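HIT family hydrolase (Legionella pneumophila subsp. pneumophila, PDB 6D6J) binds a zinc ion and probably hydrolyses nucleotide phosphate linkages through a nucleotidyl-histidine intermediate, as in other histidine triad proteins. Local coordinates at residues Pro43-Ile48 / His107-Gly112; Lys51-Thr56 / Val103-Leu108; Ala55-Val60 / Phe93-Gly98. All blocks are in the same frame, centred on the assembly; numbering follows the deposited sequence. Where two conformers were deposited one is given.

Contact 1 (Pro43-Ile48 / His107-Gly112)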
ATOM      1  N   PRO B  43       0.159  -6.739 -16.623  1.00  5.39           N
ATOM      2  CA  PRO B  43      -0.943  -6.956 -17.575  1.00  5.53           C
ATOM      3  C   PRO B  43      -2.250  -6.305 -17.160  1.00  5.01           C
ATOM      4  O   PRO B  43      -3.017  -5.899 -18.042  1.00  5.59           O
ATOM      5  CB  PRO B  43      -1.000  -8.486 -17.712  1.00  6.39           C
ATOM      6  CG  PRO B  43       0.449  -8.899 -17.520  1.00  7.23           C
ATOM      7  CD  PRO B  43       0.901  -7.999 -16.380  1.00  6.00           C
ATOM      8  N   THR B  44      -2.530  -6.200 -15.858  1.00  5.16           N
ATOM      9  CA  THR B  44      -3.588  -5.333 -15.347  1.00  5.46           C
ATOM     10  C   THR B  44      -2.969  -4.364 -14.350  1.00  5.18           C
ATOM     11  O   THR B  44      -2.252  -4.782 -13.427  1.00  5.63           O
ATOM     12  CB  THR B  44      -4.711  -6.131 -14.667  1.00  5.84           C
ATOM     13  OG1 THR B  44      -5.375  -6.927 -15.648  1.00  6.42           O
ATOM     14  CG2 THR B  44      -5.749  -5.224 -13.992  1.00  6.40           C
ATOM     15  N   HIS B  45      -3.254  -3.073 -14.518  1.00  4.56           N
ATOM     16  CA  HIS B  45      -2.716  -2.047 -13.622  1.00  4.74           C
ATOM     17  C   HIS B  45      -3.803  -1.003 -13.388  1.00  4.38           C
ATOM     18  O   HIS B  45      -4.157  -0.231 -14.291  1.00  5.14           O
ATOM     19  CB  HIS B  45      -1.449  -1.447 -14.232  1.00  5.46           C
ATOM     20  CG  HIS B  45      -0.718  -0.489 -13.349  1.00  4.86           C
ATOM     21  ND1 HIS B  45       0.550  -0.053 -13.672  1.00  5.89           N
ATOM     22  CD2 HIS B  45      -1.069   0.153 -12.207  1.00  6.02           C
ATOM     23  CE1 HIS B  45       0.951   0.815 -12.763  1.00  6.56           C
ATOM     24  NE2 HIS B  45      -0.004   0.951 -11.854  1.00  6.45           N
ATOM     25  N   LEU B  46      -4.341  -0.984 -12.175  1.00  4.66           N
ATOM     26  CA  LEU B  46      -5.442  -0.106 -11.811  1.00  4.55           C
ATOM     27  C   LEU B  46      -4.974   0.886 -10.756  1.00  4.44           C
ATOM     28  O   LEU B  46      -4.020   0.635 -10.012  1.00  5.62           O
ATOM     29  CB  LEU B  46      -6.642  -0.929 -11.314  1.00  6.37           C
ATOM     30  CG  LEU B  46      -7.111  -1.986 -12.336  1.00  7.03           C
ATOM     31  CD1 LEU B  46      -8.124  -2.941 -11.742  1.00  8.80           C
ATOM     32  CD2 LEU B  46      -7.665  -1.349 -13.610  1.00  9.45           C
ATOM     33  N   LEU B  47      -5.673   2.014 -10.692  1.00  5.19           N
ATOM     34  CA  LEU B  47      -5.422   3.070  -9.718  1.00  5.23           C
ATOM     35  C   LEU B  47      -6.696   3.296  -8.922  1.00  4.52           C
ATOM     36  O   LEU B  47      -7.780   3.402  -9.506  1.00  5.58           O
ATOM     37  CB  LEU B  47      -5.064   4.376 -10.439  1.00  6.19           C
ATOM     38  CG  LEU B  47      -3.820   4.274 -11.323  1.00  6.98           C
ATOM     39  CD1 LEU B  47      -3.621   5.523 -12.163  1.00  8.59           C
ATOM     40  CD2 LEU B  47      -2.592   3.991 -10.483  1.00  8.41           C
ATOM     41  N   ILE B  48      -6.580   3.355  -7.596  1.00  4.42           N
ATOM     42  CA  ILE B  48      -7.718   3.618  -6.716  1.00  4.74           C
ATOM     43  C   ILE B  48      -7.426   4.933  -6.009  1.00  4.60           C
ATOM     44  O   ILE B  48      -6.381   5.076  -5.355  1.00  4.74           O
ATOM     45  CB  ILE B  48      -7.977   2.473  -5.710  1.00  4.92           C
ATOM     46  CG1 ILE B  48      -8.126   1.092  -6.400  1.00  5.75           C
ATOM     47  CG2 ILE B  48      -9.251   2.770  -4.912  1.00  5.81           C
ATOM     48  CD1 ILE B  48      -6.844   0.356  -6.729  1.00  6.53           C
ATOM     49  N   HIS B 107      -2.930   7.931  -4.739  1.00  5.30           N
ATOM     50  CA  HIS B 107      -3.432   6.846  -5.567  1.00  5.34           C
ATOM     51  C   HIS B 107      -2.781   5.554  -5.119  1.00  5.27           C
ATOM     52  O   HIS B 107      -1.570   5.492  -4.906  1.00  6.38           O
ATOM     53  CB  HIS B 107      -3.180   7.091  -7.064  1.00  5.68           C
ATOM     54  CG  HIS B 107      -1.778   7.512  -7.397  1.00  6.69           C
ATOM     55  ND1 HIS B 107      -1.303   8.780  -7.131  1.00  7.37           N
ATOM     56  CD2 HIS B 107      -0.782   6.866  -8.047  1.00  8.40           C
ATOM     57  CE1 HIS B 107      -0.062   8.886  -7.572  1.00  7.95           C
ATOM     58  NE2 HIS B 107       0.284   7.736  -8.124  1.00  9.11           N
ATOM     59  N   LEU B 108      -3.591   4.523  -4.983  1.00  4.81           N
ATOM     60  CA  LEU B 108      -3.095   3.181  -4.710  1.00  4.22           C
ATOM     61  C   LEU B 108      -2.985   2.429  -6.034  1.00  4.10           C
ATOM     62  O   LEU B 108      -3.970   2.330  -6.782  1.00  5.17           O
ATOM     63  CB  LEU B 108      -4.061   2.459  -3.772  1.00  4.54           C
ATOM     64  CG  LEU B 108      -3.689   1.037  -3.347  1.00  4.82           C
ATOM     65  CD1 LEU B 108      -2.301   1.026  -2.724  1.00  5.86           C
ATOM     66  CD2 LEU B 108      -4.708   0.553  -2.325  1.00  6.40           C
ATOM     67  N   HIS B 109      -1.794   1.897  -6.323  1.00  4.01           N
ATOM     68  CA  HIS B 109      -1.601   1.071  -7.508  1.00  4.01           C
ATOM     69  C   HIS B 109      -1.978  -0.367  -7.200  1.00  3.87           C
ATOM     70  O   HIS B 109      -1.576  -0.914  -6.166  1.00  4.97           O
ATOM     71  CB  HIS B 109      -0.129   1.037  -7.914  1.00  4.88           C
ATOM     72  CG  HIS B 109       0.437   2.350  -8.320  1.00  4.95           C
ATOM     73  ND1 HIS B 109       0.450   2.781  -9.632  1.00  5.73           N
ATOM     74  CD2 HIS B 109       1.063   3.304  -7.594  1.00  6.31           C
ATOM     75  CE1 HIS B 109       1.023   3.971  -9.685  1.00  6.19           C
ATOM     76  NE2 HIS B 109       1.425   4.297  -8.466  1.00  6.26           N
ATOM     77  N   LEU B 110      -2.719  -0.988  -8.116  1.00  4.22           N
ATOM     78  CA  LEU B 110      -3.062  -2.404  -8.049  1.00  4.26           C
ATOM     79  C   LEU B 110      -2.500  -3.050  -9.309  1.00  4.64           C
ATOM     80  O   LEU B 110      -2.946  -2.735 -10.420  1.00  4.76           O
ATOM     81  CB  LEU B 110      -4.579  -2.567  -7.962  1.00  4.86           C
ATOM     82  CG  LEU B 110      -5.188  -3.939  -8.273  1.00  5.23           C
ATOM     83  CD1 LEU B 110      -4.593  -5.058  -7.448  1.00  6.36           C
ATOM     84  CD2 LEU B 110      -6.694  -3.867  -8.082  1.00  6.42           C
ATOM     85  N   LEU B 111      -1.509  -3.923  -9.145  1.00  4.50           N
ATOM     86  CA  LEU B 111      -0.795  -4.530 -10.271  1.00  4.36           C
ATOM     87  C   LEU B 111      -0.943  -6.042 -10.214  1.00  4.24           C
ATOM     88  O   LEU B 111      -0.678  -6.655  -9.173  1.00  4.61           O
ATOM     89  CB  LEU B 111       0.704  -4.208 -10.199  1.00  5.58           C
ATOM     90  CG  LEU B 111       1.075  -2.726 -10.180  1.00  7.02           C
ATOM     91  CD1 LEU B 111       1.483  -2.279  -8.784  1.00  8.23           C
ATOM     92  CD2 LEU B 111       2.187  -2.431 -11.194  1.00  9.54           C
ATOM     93  N   GLY B 112      -1.340  -6.649 -11.328  1.00  4.69           N
ATOM     94  CA  GLY B 112      -1.413  -8.095 -11.371  1.00  5.63           C
ATOM     95  C   GLY B 112      -1.390  -8.622 -12.783  1.00  4.67           C
ATOM     96  O   GLY B 112      -1.137  -7.887 -13.745  1.00  5.76           O
TER

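Contact 2 (Lys51-Thr56 / Val103-Leu108). With ZN (zinc ion), chain G.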
ATOM      1  N   LYS B  51     -11.899  10.736  -4.243  1.00  5.66           N
ATOM      2  CA  LYS B  51     -12.384  11.885  -5.005  1.00  7.23           C
ATOM      3  C   LYS B  51     -11.905  13.199  -4.381  1.00  7.47           C
ATOM      4  O   LYS B  51     -11.628  14.166  -5.094  1.00  9.88           O
ATOM      5  CB  LYS B  51     -13.906  11.802  -5.132  1.00  9.21           C
ATOM      6  CG  LYS B  51     -14.375  10.661  -6.026  1.00 10.89           C
ATOM      7  CD  LYS B  51     -15.907  10.589  -6.062  1.00 12.71           C
ATOM      8  CE  LYS B  51     -16.384   9.672  -7.148  1.00 13.97           C
ATOM      9  NZ  LYS B  51     -17.873   9.654  -7.197  1.00 14.56           N
ATOM     10  N   LYS B  52     -11.776  13.247  -3.060  1.00  7.58           N
ATOM     11  CA  LYS B  52     -11.146  14.381  -2.387  1.00  7.57           C
ATOM     12  C   LYS B  52      -9.682  14.503  -2.812  1.00  6.98           C
ATOM     13  O   LYS B  52      -8.962  13.502  -2.907  1.00  8.44           O
ATOM     14  CB  LYS B  52     -11.202  14.146  -0.864  1.00  8.19           C
ATOM     15  CG  LYS B  52     -10.521  15.242  -0.026  1.00  8.85           C
ATOM     16  CD  LYS B  52     -10.703  14.974   1.440  1.00 10.04           C
ATOM     17  CE  LYS B  52     -10.087  16.050   2.290  1.00 12.86           C
ATOM     18  NZ  LYS B  52     -10.464  15.879   3.708  1.00 15.25           N
ATOM     19  N   HIS B  53      -9.227  15.736  -3.056  1.00  5.50           N
ATOM     20  CA  HIS B  53      -7.828  15.971  -3.383  1.00  5.85           C
ATOM     21  C   HIS B  53      -6.980  15.961  -2.115  1.00  6.15           C
ATOM     22  O   HIS B  53      -7.130  16.823  -1.243  1.00  7.88           O
ATOM     23  CB  HIS B  53      -7.661  17.296  -4.117  1.00  6.51           C
ATOM     24  CG  HIS B  53      -6.244  17.564  -4.501  1.00  6.17           C
ATOM     25  ND1 HIS B  53      -5.676  17.069  -5.660  1.00  6.63           N
ATOM     26  CD2 HIS B  53      -5.265  18.227  -3.846  1.00  7.62           C
ATOM     27  CE1 HIS B  53      -4.409  17.442  -5.708  1.00  7.12           C
ATOM     28  NE2 HIS B  53      -4.133  18.136  -4.618  1.00  7.70           N
ATOM     29  N   ILE B  54      -6.084  14.984  -2.019  1.00  6.14           N
ATOM     30  CA  ILE B  54      -5.075  14.898  -0.970  1.00  6.17           C
ATOM     31  C   ILE B  54      -3.771  14.641  -1.707  1.00  5.95           C
ATOM     32  O   ILE B  54      -3.697  13.707  -2.508  1.00  6.81           O
ATOM     33  CB  ILE B  54      -5.372  13.751   0.019  1.00  7.05           C
ATOM     34  CG1 ILE B  54      -6.768  13.891   0.654  1.00  7.85           C
ATOM     35  CG2 ILE B  54      -4.281  13.700   1.073  1.00  7.68           C
ATOM     36  CD1 ILE B  54      -7.187  12.663   1.471  1.00  9.49           C
ATOM     37  N   ALA B  55      -2.748  15.466  -1.460  1.00  6.47           N
ATOM     38  CA  ALA B  55      -1.580  15.455  -2.339  1.00  6.98           C
ATOM     39  C   ALA B  55      -0.727  14.202  -2.170  1.00  6.31           C
ATOM     40  O   ALA B  55      -0.329  13.580  -3.161  1.00  6.89           O
ATOM     41  CB  ALA B  55      -0.712  16.695  -2.121  1.00  7.55           C
ATOM     42  N   THR B  56      -0.370  13.862  -0.926  1.00  6.16           N
ATOM     43  CA  THR B  56       0.502  12.722  -0.643  1.00  6.31           C
ATOM     44  C   THR B  56       0.018  12.002   0.608  1.00  5.99           C
ATOM     45  O   THR B  56      -0.783  12.530   1.387  1.00  6.45           O
ATOM     46  CB  THR B  56       1.972  13.124  -0.400  1.00  6.89           C
ATOM     47  OG1 THR B  56       2.099  13.690   0.908  1.00  7.57           O
ATOM     48  CG2 THR B  56       2.494  14.094  -1.458  1.00  8.07           C
ATOM     49  N   VAL B 103       2.130  12.224  -9.877  1.00 10.50           N
ATOM     50  CA  VAL B 103       0.870  12.947  -9.798  1.00  9.00           C
ATOM     51  C   VAL B 103       0.574  13.155  -8.324  1.00  7.23           C
ATOM     52  O   VAL B 103       0.504  12.187  -7.549  1.00  6.96           O
ATOM     53  CB  VAL B 103      -0.269  12.180 -10.490  1.00  9.32           C
ATOM     54  CG1 VAL B 103      -1.590  12.918 -10.312  1.00  9.50           C
ATOM     55  CG2 VAL B 103       0.027  12.008 -11.968  1.00 10.82           C
ATOM     56  N   TYR B 104       0.388  14.419  -7.938  1.00  7.49           N
ATOM     57  CA  TYR B 104       0.247  14.799  -6.530  1.00  6.77           C
ATOM     58  C   TYR B 104      -1.223  14.791  -6.083  1.00  6.16           C
ATOM     59  O   TYR B 104      -1.794  15.771  -5.612  1.00  6.97           O
ATOM     60  CB  TYR B 104       1.023  16.090  -6.227  1.00  7.40           C
ATOM     61  CG  TYR B 104       2.485  15.735  -6.146  1.00  8.13           C
ATOM     62  CD1 TYR B 104       3.280  15.670  -7.283  1.00  9.53           C
ATOM     63  CD2 TYR B 104       3.036  15.312  -4.946  1.00  8.42           C
ATOM     64  CE1 TYR B 104       4.606  15.245  -7.204  1.00 10.58           C
ATOM     65  CE2 TYR B 104       4.332  14.905  -4.853  1.00  9.59           C
ATOM     66  CZ  TYR B 104       5.123  14.874  -5.972  1.00 10.67           C
ATOM     67  OH  TYR B 104       6.423  14.446  -5.845  1.00 13.62           O
ATOM     68  N   HIS B 105      -1.821  13.604  -6.229  1.00  6.09           N
ATOM     69  CA  HIS B 105      -3.142  13.260  -5.705  1.00  5.28           C
ATOM     70  C   HIS B 105      -3.013  11.789  -5.344  1.00  5.39           C
ATOM     71  O   HIS B 105      -2.622  10.989  -6.199  1.00  6.56           O
ATOM     72  CB  HIS B 105      -4.186  13.479  -6.804  1.00  6.00           C
ATOM     73  CG  HIS B 105      -5.607  13.201  -6.398  1.00  5.69           C
ATOM     74  ND1 HIS B 105      -6.632  14.098  -6.643  1.00  5.47           N
ATOM     75  CD2 HIS B 105      -6.189  12.106  -5.849  1.00  6.34           C
ATOM     76  CE1 HIS B 105      -7.777  13.570  -6.243  1.00  5.71           C
ATOM     77  NE2 HIS B 105      -7.540  12.356  -5.773  1.00  5.82           N
ATOM     78  N   ILE B 106      -3.282  11.427  -4.084  1.00  5.31           N
ATOM     79  CA  ILE B 106      -2.955  10.075  -3.644  0.59  5.49           C
ATOM     80  C   ILE B 106      -3.643   9.032  -4.518  1.00  5.29           C
ATOM     81  O   ILE B 106      -4.780   9.204  -4.984  1.00  5.74           O
ATOM     82  CB  ILE B 106      -3.197   9.842  -2.141  0.59  6.50           C
ATOM     83  CG1 ILE B 106      -4.651  10.077  -1.754  0.59  6.16           C
ATOM     84  CG2 ILE B 106      -2.295  10.716  -1.310  0.59  8.23           C
ATOM     85  CD1 ILE B 106      -4.940   9.680  -0.315  0.59  7.17           C
ATOM     86  N   HIS B 107      -2.930   7.931  -4.739  1.00  5.30           N
ATOM     87  CA  HIS B 107      -3.432   6.846  -5.567  1.00  5.34           C
ATOM     88  C   HIS B 107      -2.781   5.554  -5.119  1.00  5.27           C
ATOM     89  O   HIS B 107      -1.570   5.492  -4.906  1.00  6.38           O
ATOM     90  CB  HIS B 107      -3.180   7.091  -7.064  1.00  5.68           C
ATOM     91  CG  HIS B 107      -1.778   7.512  -7.397  1.00  6.69           C
ATOM     92  ND1 HIS B 107      -1.303   8.780  -7.131  1.00  7.37           N
ATOM     93  CD2 HIS B 107      -0.782   6.866  -8.047  1.00  8.40           C
ATOM     94  CE1 HIS B 107      -0.062   8.886  -7.572  1.00  7.95           C
ATOM     95  NE2 HIS B 107       0.284   7.736  -8.124  1.00  9.11           N
ATOM     96  N   LEU B 108      -3.591   4.523  -4.983  1.00  4.81           N
ATOM     97  CA  LEU B 108      -3.095   3.181  -4.710  1.00  4.22           C
ATOM     98  C   LEU B 108      -2.985   2.429  -6.034  1.00  4.10           C
ATOM     99  O   LEU B 108      -3.970   2.330  -6.782  1.00  5.17           O
ATOM    100  CB  LEU B 108      -4.061   2.459  -3.772  1.00  4.54           C
ATOM    101  CG  LEU B 108      -3.689   1.037  -3.347  1.00  4.82           C
ATOM    102  CD1 LEU B 108      -2.301   1.026  -2.724  1.00  5.86           C
ATOM    103  CD2 LEU B 108      -4.708   0.553  -2.325  1.00  6.40           C
TER
HETATM  104 ZN    ZN G 200      -6.490  16.077  -7.290  0.93  7.24          ZN
HETATM  105  O   HOH W   1      -1.352  18.468  -5.221  1.00 12.40           O

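Contact 3 (Ala55-Val60 / Phe93-Gly98)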
ATOM      1  N   ALA B  55      -2.748  15.466  -1.460  1.00  6.47           N
ATOM      2  CA  ALA B  55      -1.580  15.455  -2.339  1.00  6.98           C
ATOM      3  C   ALA B  55      -0.727  14.202  -2.170  1.00  6.31           C
ATOM      4  O   ALA B  55      -0.329  13.580  -3.161  1.00  6.89           O
ATOM      5  CB  ALA B  55      -0.712  16.695  -2.121  1.00  7.55           C
ATOM      6  N   THR B  56      -0.370  13.862  -0.926  1.00  6.16           N
ATOM      7  CA  THR B  56       0.502  12.722  -0.643  1.00  6.31           C
ATOM      8  C   THR B  56       0.018  12.002   0.608  1.00  5.99           C
ATOM      9  O   THR B  56      -0.783  12.530   1.387  1.00  6.45           O
ATOM     10  CB  THR B  56       1.972  13.124  -0.400  1.00  6.89           C
ATOM     11  OG1 THR B  56       2.099  13.690   0.908  1.00  7.57           O
ATOM     12  CG2 THR B  56       2.494  14.094  -1.458  1.00  8.07           C
ATOM     13  N   ILE B  57       0.559  10.800   0.834  1.00  5.52           N
ATOM     14  CA  ILE B  57       0.254  10.075   2.065  1.00  5.83           C
ATOM     15  C   ILE B  57       0.615  10.904   3.288  1.00  5.67           C
ATOM     16  O   ILE B  57      -0.028  10.778   4.335  1.00  6.29           O
ATOM     17  CB  ILE B  57       0.992   8.716   2.067  1.00  6.08           C
ATOM     18  CG1 ILE B  57       0.467   7.801   0.943  1.00  6.95           C
ATOM     19  CG2 ILE B  57       0.920   8.030   3.437  1.00  7.14           C
ATOM     20  CD1 ILE B  57      -0.984   7.343   1.103  1.00  8.85           C
ATOM     21  N   ASN B  58       1.649  11.753   3.193  1.00  6.06           N
ATOM     22  CA  ASN B  58       2.034  12.565   4.347  1.00  6.44           C
ATOM     23  C   ASN B  58       0.939  13.534   4.763  1.00  6.64           C
ATOM     24  O   ASN B  58       0.962  14.023   5.897  1.00  7.94           O
ATOM     25  CB  ASN B  58       3.295  13.381   4.055  1.00  6.83           C
ATOM     26  CG  ASN B  58       4.492  12.521   3.762  1.00  6.47           C
ATOM     27  OD1 ASN B  58       4.637  11.426   4.297  1.00  7.05           O
ATOM     28  ND2 ASN B  58       5.359  13.003   2.890  1.00  7.43           N
ATOM     29  N   ASP B  59      -0.003  13.825   3.871  1.00  6.30           N
ATOM     30  CA  ASP B  59      -1.077  14.769   4.126  1.00  7.91           C
ATOM     31  C   ASP B  59      -2.341  14.096   4.626  1.00  8.66           C
ATOM     32  O   ASP B  59      -3.348  14.783   4.815  1.00 11.00           O
ATOM     33  CB  ASP B  59      -1.340  15.583   2.865  1.00  9.23           C
ATOM     34  CG  ASP B  59      -0.072  16.207   2.342  1.00 11.20           C
ATOM     35  OD1 ASP B  59       0.368  15.873   1.209  1.00 12.57           O
ATOM     36  OD2 ASP B  59       0.550  16.958   3.120  1.00 12.42           O
ATOM     37  N   VAL B  60      -2.305  12.784   4.871  1.00  8.19           N
ATOM     38  CA  VAL B  60      -3.440  12.065   5.443  1.00  8.94           C
ATOM     39  C   VAL B  60      -3.298  12.112   6.954  1.00 11.19           C
ATOM     40  O   VAL B  60      -2.407  11.471   7.523  1.00 11.61           O
ATOM     41  CB  VAL B  60      -3.484  10.609   4.978  1.00  7.92           C
ATOM     42  CG1 VAL B  60      -4.651   9.875   5.632  1.00  8.71           C
ATOM     43  CG2 VAL B  60      -3.568  10.528   3.459  1.00  8.10           C
ATOM     44  N   PHE B  93       1.695   2.231  -2.671  1.00  4.20           N
ATOM     45  CA  PHE B  93       1.606   3.691  -2.571  1.00  4.45           C
ATOM     46  C   PHE B  93       3.003   4.264  -2.761  1.00  4.77           C
ATOM     47  O   PHE B  93       3.939   3.861  -2.062  1.00  5.89           O
ATOM     48  CB  PHE B  93       1.127   4.190  -1.195  1.00  5.03           C
ATOM     49  CG  PHE B  93      -0.345   4.009  -0.900  1.00  5.44           C
ATOM     50  CD1 PHE B  93      -1.320   4.744  -1.587  1.00  6.28           C
ATOM     51  CD2 PHE B  93      -0.741   3.168   0.136  1.00  6.46           C
ATOM     52  CE1 PHE B  93      -2.664   4.605  -1.249  1.00  7.24           C
ATOM     53  CE2 PHE B  93      -2.084   3.023   0.463  1.00  7.37           C
ATOM     54  CZ  PHE B  93      -3.036   3.755  -0.216  1.00  7.70           C
ATOM     55  N   ASN B  94       3.141   5.226  -3.664  1.00  4.84           N
ATOM     56  CA  ASN B  94       4.376   5.984  -3.816  1.00  5.07           C
ATOM     57  C   ASN B  94       4.212   7.319  -3.110  1.00  5.05           C
ATOM     58  O   ASN B  94       3.144   7.932  -3.184  1.00  5.83           O
ATOM     59  CB  ASN B  94       4.641   6.253  -5.293  1.00  5.86           C
ATOM     60  CG  ASN B  94       5.012   4.997  -6.052  1.00  6.54           C
ATOM     61  OD1 ASN B  94       5.357   3.972  -5.462  1.00  6.52           O
ATOM     62  ND2 ASN B  94       4.994   5.086  -7.375  1.00  7.63           N
ATOM     63  N   VAL B  95       5.269   7.787  -2.448  1.00  5.60           N
ATOM     64  CA  VAL B  95       5.202   9.051  -1.720  1.00  5.47           C
ATOM     65  C   VAL B  95       6.379   9.927  -2.125  1.00  5.70           C
ATOM     66  O   VAL B  95       7.541   9.605  -1.822  1.00  6.23           O
ATOM     67  CB  VAL B  95       5.142   8.855  -0.197  1.00  5.73           C
ATOM     68  CG1 VAL B  95       4.853  10.195   0.489  1.00  6.82           C
ATOM     69  CG2 VAL B  95       4.073   7.821   0.158  1.00  7.13           C
ATOM     70  N   ASN B  96       6.075  11.042  -2.785  1.00  5.36           N
ATOM     71  CA  ASN B  96       7.051  12.040  -3.212  1.00  5.91           C
ATOM     72  C   ASN B  96       7.996  11.514  -4.290  1.00  6.20           C
ATOM     73  O   ASN B  96       7.916  10.348  -4.694  1.00  6.07           O
ATOM     74  CB  ASN B  96       7.739  12.721  -2.016  1.00  6.75           C
ATOM     75  CG  ASN B  96       6.840  13.756  -1.389  1.00  6.96           C
ATOM     76  OD1 ASN B  96       6.078  14.401  -2.104  1.00  7.96           O
ATOM     77  ND2 ASN B  96       6.888  13.905  -0.068  1.00  7.84           N
ATOM     78  N   SER B  97       8.873  12.372  -4.793  1.00  7.51           N
ATOM     79  CA  SER B  97       9.645  12.006  -5.974  0.76  8.12           C
ATOM     80  C   SER B  97      10.536  10.800  -5.708  1.00  7.54           C
ATOM     81  O   SER B  97      10.667   9.921  -6.566  1.00  7.89           O
ATOM     82  CB  SER B  97      10.466  13.200  -6.473  0.76  9.38           C
ATOM     83  OG  SER B  97      11.094  12.888  -7.707  0.76 11.59           O
ATOM     84  N   GLY B  98      11.167  10.735  -4.530  1.00  6.94           N
ATOM     85  CA  GLY B  98      12.031   9.611  -4.226  1.00  7.35           C
ATOM     86  C   GLY B  98      11.283   8.304  -4.110  1.00  6.68           C
ATOM     87  O   GLY B  98      11.887   7.235  -4.265  1.00  7.37           O
TER
HETATM   88  O   HOH W   2       1.662   9.867  -1.841  1.00  6.28           O
HETATM   89  O   HOH W   3       5.176  15.610   1.679  1.00 10.88           O

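Contact 1 (Pro43-Ile48 / His107-Gly112)
His45 holds CG anti to its backbone N (chi1 -174°), while His109 holds CG anti to its carbonyl carbon (chi1 -64°); these torsions set each CG on the face that the neighbouring strands share, where the imidazoles meet rim to rim, planes 53° apart. His45 NE2 lies 2.9 Å from His109 ND1 in a nearly straight hydrogen bond, and His45 ND1 is bonded to Gln41 N. Imidazole suits both places, offering nitrogens to a partner in its own plane and a flat face to apolar groups: CD2 of Leu111 sits over the centre of the His45 ring, 3.9 Å from its centroid. Leu47 lies alongside His109, with CD2 3.4 Å from ND1 of that ring.

Thr44, Leu46 and Ile48, on the opposite face of the sheet, form hydrogen-bonded pairs with Gly112, Leu110 and Leu108, two backbone N-H...O bonds to each pair. Apolar Leu46, Ile48, Leu108 and Leu110 suit a face packed against a helix: Leu46 CD1 meets Leu110 CD2 at 4.0 Å, and Ile48 CD1 reaches Leu110 CB at 3.9 Å.

His107, Leu108 and His109 are part of the predicted histidine triad motif, 105-109, with His107 the predicted nucleotidylated residue. Strands 44-50 and 108-112 lie between strands 32-36 and 89-95 in the sheet. Helix 62-81 packs against Leu46, Ile48 and Leu108, whereas Trp118 of the second subunit meets His45 and His109 on the other face.

Contact 2 (Lys51-Thr56 / Val103-Leu108)
His53 and His105 meet at the zinc ion, and metal coordination links these two irregular segments. His53 ND1 and His105 ND1 each bind zinc at 2.1 Å, and Cys11 and Cys14 supply the other two ligands of a Cys2His2 site. Both rings have CG anti to the backbone N (chi1 near 180° in each), and their planes stand 82° apart; the ND1 atoms of His53 and His105 meet the same ion, 3.3 Å from each other. Histidine suits this role because one ring nitrogen can take the metal while the other makes a polar contact. His53 NE2 gives its hydrogen to a water that in turn donates to Tyr104 O, and His105 NE2 bonds to Pro50 O; such second-shell bonds should help fix the rotation of the rings.

Among direct polar contacts, Ile106 N donates to Ile54 O at 2.8 Å, nearly along the C=O axis. A CA-H...O contact runs from Ala55 CA to Tyr104 O, 3.3 Å apart. Within the second segment, His105 O accepts a 2.7 Å hydrogen bond from His107 ND1, in the plane of the His107 ring. This joins a zinc ligand's backbone to the side chain of the predicted nucleotidylated histidine.

Apolar packing completes the contact. In the conformer described, branched Ile106 spreads two arms: CD1 meets Ile54 CB at 4.1 Å, while CG2 lies against the Thr56 backbone, 3.3 Å from Thr56 C. Thr56 CG2 touches the edge of the Tyr104 ring at CD2, 3.7 Å away.

Segment 51-56 leads from strand 44-50 toward helix 62-81, whose Leu68 packs against Ile106; segment 103-108 leads out of the loop after strand 89-95 and into strand 108-112.

Contact 3 (Ala55-Val60 / Phe93-Gly98)
Ile57 crosses Phe93 at about a right angle, packing a 3-10 turn (residues 57-59) against the end of strand 89-95, an edge strand, within its own chain, of the antiparallel sheet of the histidine triad (HIT) fold. The methyl CD1 of Ile57 stands over one face of the Phe93 ring, 3.9 Å from its centroid and offset toward the rim, a CH-pi contact. An isoleucine suits this spot because its long arm reaches the ring while the carbons nearer the backbone serve a second neighbour: Ile57 CG1 is 3.7 Å from Val95 CG2, and these two side chains also cross at about a right angle. Compact, branched Val95 faces two ways: CG2, anti to the carbonyl carbon, meets Ile57, while CG1, anti to the backbone N (chi1 -171°), lies 3.7 Å from Asn58 ND2.

The amides of Asn58 and Asn96 are turned 55° from each other. Their ND2 atoms approach closely but are both donors and do not bond to one another; each instead gives a hydrogen to a shared water and another to Ser85 O of the second subunit. Asn58 OD1 is bonded to Tyr89 OH of that subunit. Asparagine fits here because one short side chain can both donate and accept at the interface, where Phe93, Asn94 and Val95 continue the sheet through an antiparallel ladder into the second subunit.

The turn is braced from within by Thr56, whose hydroxyl donates to the Asp59 carboxylate. A second water joins turn to strand: Ile57 N donates to it at 3.0 Å, and the water lies 2.8 Å from Asn94 O.

How the contacts relate
Contacts 2 and 3 are near neighbours, their centres about 8 Å apart, and share Ala55 and Thr56; the centre of contact 1 is about 14 Å from that of contact 2 and 16 Å from that of contact 3. Contacts 2 and 3 start from the same stretch, 51-60, after strand 44-50, while contacts 1 and 2 end on the same stretch and share His107 and Leu108. Strand 108-112 neighbours 89-95, joining contacts 1 and 3 in one sheet, and contact 3 is nested within the loop closed by contact 1. Predicted active-site His107 follows zinc ligand His105 and immediately precedes strand 108-112. Contacts 1 and 3 both reach the second subunit.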